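Local coordinates for protein caspase Nc subunit 1 (Drosophila melanogaster, PDB 2FP3) that acts as an initiator cysteine protease of the caspase family, helping to activate the caspase cascade that executes apoptosis, including steroid-triggered cell death at metamorphosis, at residues A[68-80]-A[136-150]. The protein carries 2 engineered substitutions. Sequence-based numbering, arbitrary orientation.
Sequences NIMDYPDQNRRRI and THGNSVEGKEKVEFR. Engineered in segment 136-150: Arg150 (natural residue Cys).
His137, the active-site histidine by similarity to other caspases, lies with its imidazole between two arginines of the 68-80 loop. The guanidinium of Arg77 is stacked on one ring face, the centres 4.3 Å apart and the planes at 10°, while Arg79 passes over the opposite face and makes a CH-pi contact through CD, 4.0 Å from the ring centroid. At the ring edge, NE2 donates in plane to a lone pair of the Arg77 carbonyl O, a 3.1 Å bond that is almost straight (168°) and, together with the packing on both faces, helps to fix the rotation of the imidazole. A bend at chi3 (67°) turns the Arg77 guanidinium onto the ring, with NH2 above it, while NH1 reaches on to OE2 of Glu148 in a 2.6 Å salt bridge.

Tyr72 lies beside the histidine: His137 CD2 rests over its ring, 3.3 Å from CE1, with the two ring planes oblique to each other. Its hydroxyl donates to Thr136 OG1, which in turn donates to the carbonyl O of Glu148, so two hydroxyl bonds in series tie the loop to Thr136 and to the backbone at Glu148. The apolar part of the contact is Ile69, whose CD1 meets Phe149 CD2 at 3.4 Å. Both guanidinium end nitrogens of Arg79 grip Asn68 OD1, while Phe183, next to Ala184, an engineered residue at the probable position of the catalytic cysteine, makes a cation-pi contact with Arg79.

In the caspase fold, the loop between strand 62-68 and helix 82-95 thus packs against the end of strand 130-139, which pairs in parallel with 62-68 and antiparallel with 146-148.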
# COMPACT_ATOMS: atom_id res chain seq x y z
N ASN A 68 -2.47 9.21 5.22
CA ASN A 68 -3.25 10.00 4.28
C ASN A 68 -3.08 11.50 4.58
O ASN A 68 -3.75 12.04 5.46
CB ASN A 68 -4.73 9.62 4.38
CG ASN A 68 -5.51 9.94 3.11
OD1 ASN A 68 -5.03 10.66 2.23
ND2 ASN A 68 -6.73 9.41 3.02
N ILE A 69 -2.19 12.16 3.85
CA ILE A 69 -1.93 13.59 4.02
C ILE A 69 -2.93 14.36 3.16
O ILE A 69 -3.01 14.14 1.95
CB ILE A 69 -0.50 13.95 3.57
CG1 ILE A 69 0.52 13.09 4.32
CG2 ILE A 69 -0.23 15.42 3.81
CD1 ILE A 69 1.95 13.32 3.90
N MET A 70 -3.68 15.28 3.76
CA MET A 70 -4.66 16.01 2.97
C MET A 70 -4.70 17.52 3.17
O MET A 70 -5.63 18.17 2.71
CB MET A 70 -6.05 15.42 3.20
CG MET A 70 -6.43 15.28 4.66
SD MET A 70 -7.93 14.32 4.83
CE MET A 70 -9.16 15.55 4.37
N ASP A 71 -3.70 18.07 3.85
CA ASP A 71 -3.65 19.51 4.07
C ASP A 71 -2.27 20.04 3.76
O ASP A 71 -1.26 19.49 4.21
CB ASP A 71 -4.03 19.84 5.52
CG ASP A 71 -5.54 19.78 5.76
OD1 ASP A 71 -5.95 19.87 6.93
OD2 ASP A 71 -6.30 19.64 4.78
N TYR A 72 -2.23 21.13 2.99
CA TYR A 72 -0.97 21.73 2.59
C TYR A 72 -0.97 23.25 2.83
O TYR A 72 -1.98 23.80 3.28
CB TYR A 72 -0.73 21.40 1.12
CG TYR A 72 -0.72 19.91 0.86
CD1 TYR A 72 -1.91 19.21 0.63
CD2 TYR A 72 0.47 19.18 0.92
CE1 TYR A 72 -1.91 17.82 0.48
CE2 TYR A 72 0.48 17.79 0.77
CZ TYR A 72 -0.71 17.12 0.55
OH TYR A 72 -0.70 15.75 0.41
N PRO A 73 0.15 23.94 2.53
CA PRO A 73 0.30 25.38 2.70
C PRO A 73 -0.99 26.18 2.75
O PRO A 73 -1.18 27.00 3.65
CB PRO A 73 1.18 25.76 1.53
CG PRO A 73 2.18 24.65 1.57
CD PRO A 73 1.35 23.40 1.86
N ASP A 74 -1.88 25.95 1.79
CA ASP A 74 -3.15 26.66 1.78
C ASP A 74 -4.29 25.73 1.36
O ASP A 74 -4.07 24.73 0.68
CB ASP A 74 -3.09 27.85 0.83
CG ASP A 74 -4.31 28.74 0.93
OD1 ASP A 74 -4.61 29.23 2.04
OD2 ASP A 74 -4.99 28.95 -0.11
N GLN A 75 -5.50 26.07 1.79
CA GLN A 75 -6.69 25.27 1.49
C GLN A 75 -6.97 25.25 -0.01
O GLN A 75 -8.13 25.34 -0.43
CB GLN A 75 -7.90 25.83 2.23
NE2 GLN A 75 -9.54 25.64 5.32
N ASN A 76 -5.92 25.12 -0.80
CA ASN A 76 -6.04 25.08 -2.25
C ASN A 76 -5.82 23.66 -2.76
O ASN A 76 -6.64 23.12 -3.49
CB ASN A 76 -5.02 26.02 -2.90
CG ASN A 76 -5.06 25.98 -4.41
OD1 ASN A 76 -4.77 24.95 -5.02
ND2 ASN A 76 -5.41 27.10 -5.03
N ARG A 77 -4.69 23.07 -2.37
CA ARG A 77 -4.37 21.71 -2.79
C ARG A 77 -5.04 20.68 -1.89
O ARG A 77 -4.74 19.49 -1.95
CB ARG A 77 -2.85 21.50 -2.76
CG ARG A 77 -2.05 22.55 -3.50
CD ARG A 77 -0.63 22.08 -3.76
NE ARG A 77 -0.61 20.97 -4.70
CZ ARG A 77 0.50 20.38 -5.13
NH1 ARG A 77 1.69 20.80 -4.70
NH2 ARG A 77 0.43 19.37 -6.00
N ARG A 78 -5.97 21.15 -1.06
CA ARG A 78 -6.70 20.28 -0.15
C ARG A 78 -7.33 19.10 -0.89
O ARG A 78 -8.29 19.28 -1.64
CB ARG A 78 -7.78 21.07 0.58
CG ARG A 78 -8.66 20.22 1.48
CD ARG A 78 -9.76 21.05 2.11
NE ARG A 78 -10.64 20.24 2.96
CZ ARG A 78 -11.67 20.73 3.63
NH1 ARG A 78 -11.97 22.02 3.56
NH2 ARG A 78 -12.42 19.92 4.37
N ARG A 79 -6.79 17.90 -0.67
CA ARG A 79 -7.31 16.70 -1.32
C ARG A 79 -8.67 16.30 -0.74
O ARG A 79 -8.75 15.48 0.17
CB ARG A 79 -6.33 15.54 -1.14
CG ARG A 79 -5.07 15.65 -1.99
CD ARG A 79 -4.10 14.50 -1.70
NE ARG A 79 -4.78 13.21 -1.74
CZ ARG A 79 -4.79 12.34 -0.73
NH1 ARG A 79 -4.15 12.63 0.40
NH2 ARG A 79 -5.45 11.20 -0.83
N ILE A 80 -9.73 16.89 -1.28
CA ILE A 80 -11.08 16.59 -0.82
C ILE A 80 -11.52 15.23 -1.34
O ILE A 80 -11.41 14.94 -2.53
CB ILE A 80 -12.08 17.68 -1.28
CG1 ILE A 80 -11.71 19.02 -0.64
CG2 ILE A 80 -13.51 17.27 -0.91
CD1 ILE A 80 -12.65 20.15 -0.98
N THR A 136 -0.45 11.14 -0.79
CA THR A 136 -0.12 12.56 -0.77
C THR A 136 0.13 13.04 -2.20
O THR A 136 -0.25 12.37 -3.16
CB THR A 136 1.15 12.80 0.06
OG1 THR A 136 1.46 14.20 0.08
CG2 THR A 136 2.31 12.04 -0.55
N HIS A 137 0.75 14.21 -2.34
CA HIS A 137 1.06 14.75 -3.66
C HIS A 137 2.51 14.40 -4.00
O HIS A 137 3.37 14.37 -3.12
CB HIS A 137 0.89 16.27 -3.66
CG HIS A 137 -0.53 16.73 -3.50
ND1 HIS A 137 -1.56 16.24 -4.28
CD2 HIS A 137 -1.09 17.65 -2.68
CE1 HIS A 137 -2.69 16.85 -3.95
NE2 HIS A 137 -2.43 17.71 -2.98
N GLY A 138 2.76 14.13 -5.28
CA GLY A 138 4.11 13.79 -5.70
C GLY A 138 4.65 14.69 -6.79
O GLY A 138 3.92 15.13 -7.68
N ASN A 139 5.95 14.97 -6.73
CA ASN A 139 6.60 15.84 -7.71
C ASN A 139 7.74 15.10 -8.41
O ASN A 139 8.36 14.20 -7.83
CB ASN A 139 7.11 17.09 -7.00
CG ASN A 139 7.43 18.22 -7.96
OD1 ASN A 139 6.64 18.53 -8.85
ND2 ASN A 139 8.58 18.85 -7.77
N SER A 140 8.03 15.47 -9.65
CA SER A 140 9.09 14.83 -10.43
C SER A 140 10.27 15.76 -10.73
O SER A 140 10.60 15.99 -11.89
CB SER A 140 8.52 14.31 -11.75
OG SER A 140 7.41 13.46 -11.53
N VAL A 141 10.91 16.26 -9.68
CA VAL A 141 12.06 17.16 -9.82
C VAL A 141 13.23 16.47 -10.52
O VAL A 141 13.78 15.49 -10.01
CB VAL A 141 12.55 17.67 -8.45
CG1 VAL A 141 13.80 18.52 -8.62
CG2 VAL A 141 11.45 18.47 -7.77
N GLU A 142 13.60 16.98 -11.69
CA GLU A 142 14.71 16.42 -12.47
C GLU A 142 14.41 14.96 -12.78
O GLU A 142 13.29 14.61 -13.18
CB GLU A 142 16.01 16.52 -11.66
CG GLU A 142 16.38 17.93 -11.22
CD GLU A 142 16.83 18.81 -12.37
OE1 GLU A 142 17.86 18.49 -13.00
OE2 GLU A 142 16.14 19.82 -12.65
N GLY A 143 15.42 14.11 -12.61
CA GLY A 143 15.24 12.70 -12.86
C GLY A 143 14.81 12.01 -11.58
O GLY A 143 14.69 10.78 -11.53
N LYS A 144 14.59 12.81 -10.54
CA LYS A 144 14.18 12.30 -9.23
C LYS A 144 12.68 12.41 -8.98
O LYS A 144 11.98 13.18 -9.63
CB LYS A 144 14.93 13.02 -8.11
CG LYS A 144 16.39 12.62 -7.95
CD LYS A 144 16.94 13.12 -6.62
CE LYS A 144 18.40 12.73 -6.43
NZ LYS A 144 19.30 13.41 -7.40
N GLU A 145 12.21 11.63 -8.01
CA GLU A 145 10.81 11.61 -7.64
C GLU A 145 10.72 12.01 -6.17
O GLU A 145 11.44 11.48 -5.32
CB GLU A 145 10.26 10.20 -7.86
CG GLU A 145 8.78 10.02 -7.60
CD GLU A 145 8.26 8.73 -8.22
OE1 GLU A 145 8.92 7.68 -8.05
OE2 GLU A 145 7.19 8.77 -8.87
N LYS A 146 9.84 12.96 -5.87
CA LYS A 146 9.68 13.45 -4.50
C LYS A 146 8.26 13.28 -3.95
O LYS A 146 7.31 13.04 -4.69
CB LYS A 146 10.09 14.92 -4.43
CG LYS A 146 11.54 15.18 -4.84
CD LYS A 146 11.89 16.66 -4.74
CE LYS A 146 13.34 16.92 -5.12
NZ LYS A 146 13.67 18.37 -5.04
N VAL A 147 8.14 13.44 -2.63
CA VAL A 147 6.85 13.30 -1.96
C VAL A 147 6.64 14.47 -1.00
O VAL A 147 7.54 14.82 -0.24
CB VAL A 147 6.78 11.96 -1.18
CG1 VAL A 147 5.49 11.87 -0.41
CG2 VAL A 147 6.88 10.80 -2.15
N GLU A 148 5.45 15.07 -1.05
CA GLU A 148 5.11 16.20 -0.18
C GLU A 148 4.46 15.77 1.13
O GLU A 148 3.83 14.72 1.21
CB GLU A 148 4.11 17.13 -0.86
CG GLU A 148 4.65 18.15 -1.82
CD GLU A 148 3.62 19.22 -2.11
OE1 GLU A 148 3.46 20.13 -1.26
OE2 GLU A 148 2.95 19.13 -3.16
N PHE A 149 4.60 16.63 2.14
CA PHE A 149 3.99 16.38 3.44
C PHE A 149 3.20 17.63 3.85
O PHE A 149 3.14 18.60 3.11
CB PHE A 149 5.06 16.06 4.49
CG PHE A 149 5.80 14.78 4.23
CD1 PHE A 149 7.01 14.78 3.54
CD2 PHE A 149 5.27 13.56 4.64
CE1 PHE A 149 7.68 13.59 3.26
CE2 PHE A 149 5.93 12.36 4.37
CZ PHE A 149 7.13 12.38 3.68
N ARG A 150 2.58 17.57 5.03
CA ARG A 150 1.78 18.67 5.57
C ARG A 150 2.48 20.03 5.51
O ARG A 150 1.91 21.02 5.05
CB ARG A 150 1.40 18.37 7.02
CG ARG A 150 0.71 19.51 7.75
CD ARG A 150 1.35 19.74 9.10
NE ARG A 150 0.48 20.50 9.98
CZ ARG A 150 0.74 20.74 11.27
NH1 ARG A 150 1.86 20.28 11.82
NH2 ARG A 150 -0.12 21.43 12.00